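PDB 6L2W: freshwater cyanophage protein from Microcystis phage Mic1, which is of unknown function, adopts a novel fold and may be a structural protein of the phage. Local coordinates for residues Leu52-Glu57 with Ile102-Leu106. Sequence-based numbering, arbitrary orientation.
Sequences LENVCE and INLKL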
loop_
_atom_site.group_PDB
_atom_site.type_symbol
_atom_site.label_atom_id
_atom_site.label_comp_id
_atom_site.label_asym_id
_atom_site.label_seq_id
_atom_site.Cartn_x
_atom_site.Cartn_y
_atom_site.Cartn_z
ATOM N N LEU B 52 -13.452 5.812 16.388
ATOM C CA LEU B 52 -13.075 6.492 15.129
ATOM C C LEU B 52 -12.109 7.632 15.435
ATOM O O LEU B 52 -10.998 7.728 14.884
ATOM C CB LEU B 52 -14.346 7.018 14.451
ATOM C CG LEU B 52 -14.191 7.726 13.102
ATOM C CD1 LEU B 52 -13.575 9.115 13.242
ATOM C CD2 LEU B 52 -13.402 6.887 12.114
ATOM N N GLU B 53 -12.568 8.487 16.321
ATOM C CA GLU B 53 -11.812 9.614 16.798
ATOM C C GLU B 53 -10.417 9.156 17.248
ATOM O O GLU B 53 -9.417 9.758 16.880
ATOM C CB GLU B 53 -12.567 10.269 17.957
ATOM C CG GLU B 53 -12.226 11.731 18.161
ATOM C CD GLU B 53 -13.412 12.579 18.595
ATOM O OE1 GLU B 53 -14.271 12.879 17.730
ATOM O OE2 GLU B 53 -13.475 12.934 19.796
ATOM N N ASN B 54 -10.349 8.094 18.035
ATOM C CA ASN B 54 -9.079 7.686 18.629
ATOM C C ASN B 54 -8.126 7.175 17.541
ATOM O O ASN B 54 -6.937 7.374 17.613
ATOM C CB ASN B 54 -9.275 6.627 19.720
ATOM C CG ASN B 54 -10.017 7.156 20.933
ATOM O OD1 ASN B 54 -10.876 6.465 21.488
ATOM N ND2 ASN B 54 -9.706 8.378 21.345
ATOM N N VAL B 55 -8.666 6.462 16.569
ATOM C CA VAL B 55 -7.881 5.949 15.469
ATOM C C VAL B 55 -7.339 7.142 14.667
ATOM O O VAL B 55 -6.155 7.183 14.333
ATOM C CB VAL B 55 -8.719 4.977 14.615
ATOM C CG1 VAL B 55 -8.226 4.899 13.181
ATOM C CG2 VAL B 55 -8.779 3.590 15.248
ATOM N N CYS B 56 -8.181 8.138 14.397
ATOM C CA CYS B 56 -7.723 9.258 13.570
ATOM C C CYS B 56 -6.643 10.065 14.284
ATOM O O CYS B 56 -5.746 10.620 13.637
ATOM C CB CYS B 56 -8.860 10.193 13.199
ATOM S SG CYS B 56 -9.950 9.470 11.954
ATOM N N GLU B 57 -6.745 10.122 15.594
ATOM C CA GLU B 57 -5.832 10.924 16.412
ATOM C C GLU B 57 -4.449 10.257 16.417
ATOM O O GLU B 57 -3.393 10.923 16.356
ATOM C CB GLU B 57 -6.388 11.073 17.831
ATOM C CG GLU B 57 -7.512 12.096 17.934
ATOM C CD GLU B 57 -7.987 12.450 19.342
ATOM O OE1 GLU B 57 -8.595 11.574 20.010
ATOM O OE2 GLU B 57 -7.765 13.610 19.764
ATOM N N ILE B 102 -13.421 10.484 7.788
ATOM C CA ILE B 102 -12.040 10.285 8.195
ATOM C C ILE B 102 -11.189 11.450 7.698
ATOM O O ILE B 102 -10.368 11.957 8.443
ATOM C CB ILE B 102 -11.504 8.921 7.733
ATOM C CG1 ILE B 102 -12.202 7.820 8.533
ATOM C CG2 ILE B 102 -9.977 8.848 7.843
ATOM C CD1 ILE B 102 -11.813 6.415 8.137
ATOM N N ASN B 103 -11.419 11.847 6.458
ATOM C CA ASN B 103 -10.714 12.953 5.845
ATOM C C ASN B 103 -10.993 14.268 6.588
ATOM O O ASN B 103 -10.060 15.052 6.793
ATOM C CB ASN B 103 -11.081 13.076 4.367
ATOM C CG ASN B 103 -10.191 12.232 3.477
ATOM O OD1 ASN B 103 -9.046 11.957 3.832
ATOM N ND2 ASN B 103 -10.674 11.879 2.295
ATOM N N LEU B 104 -12.243 14.518 6.985
ATOM C CA LEU B 104 -12.569 15.741 7.728
ATOM C C LEU B 104 -11.762 15.748 9.037
ATOM O O LEU B 104 -11.083 16.710 9.357
ATOM C CB LEU B 104 -14.084 15.822 7.981
ATOM C CG LEU B 104 -14.554 16.897 8.972
ATOM C CD1 LEU B 104 -14.126 18.278 8.517
ATOM C CD2 LEU B 104 -16.070 16.859 9.179
ATOM N N LYS B 105 -11.801 14.652 9.762
ATOM C CA LYS B 105 -11.139 14.571 11.048
ATOM C C LYS B 105 -9.618 14.705 10.879
ATOM O O LYS B 105 -8.982 15.509 11.575
ATOM C CB LYS B 105 -11.528 13.270 11.747
ATOM C CG LYS B 105 -10.902 13.089 13.120
ATOM C CD LYS B 105 -11.534 13.939 14.194
ATOM C CE LYS B 105 -10.698 13.953 15.453
ATOM N NZ LYS B 105 -11.377 14.667 16.556
ATOM N N LEU B 106 -9.029 13.973 9.938
ATOM C CA LEU B 106 -7.571 14.037 9.762
ATOM C C LEU B 106 -7.173 15.457 9.379
ATOM O O LEU B 106 -6.125 15.952 9.786
ATOM C CB LEU B 106 -7.120 13.062 8.678
ATOM C CG LEU B 106 -7.131 11.588 9.071
ATOM C CD1 LEU B 106 -6.916 10.732 7.832
ATOM C CD2 LEU B 106 -6.074 11.275 10.122
#
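Cys56 of the helical segment 52-57 packs against Lys105 and Leu106 of segment 102-106, where the two axes approach to 9.8 Å and cross at -55°. This is a helix-helix packing contact in the novel fold of Gp72. It joins helix 51-61 to the long C-terminal helix 96-115. Cys56 and Leu106 have the nearest CA atoms, 6.1 Å apart.

Cys56 lies at the centre, its CB directed at the other helix. Cys56 CB meets Lys105 CG at 3.5 Å. Its SG lies beside the backbone N (chi1 -73°) and touches both CB and CG of Lys105. Ile102 CG2 lies 4.2 Å from Cys56 SG. Leu106 brings only its CD2 branch to Cys56, against the carbonyl O at 3.6 Å and more loosely against CB. Leu52 adds one apolar touch, with CD2 against Ile102 CG1.

The side chains of Ile102 and Leu106 also touch Trp76 of strand 75-77, linking the contact to the sheet. Leu109 continues the packing along helix 96-115, touching Cys56 and Glu57.

On the more exposed side, the aliphatic part of Lys105 passes Cys56 and its ammonium group reaches Glu53. The lysine chain, bent at chi2 (75°) and extended after it, carries NZ from Cys56 on to Glu53. The Lys105 and Glu53 side chains cross at about a right angle. Glu57 OE2 is 4.9 Å from Lys105 NZ, so it may add a weak attraction. The salt bridge itself is long: Glu53 OE1 lies 3.6 Å from Lys105 NZ, which is about as close to the methylene carbon Glu53 CG.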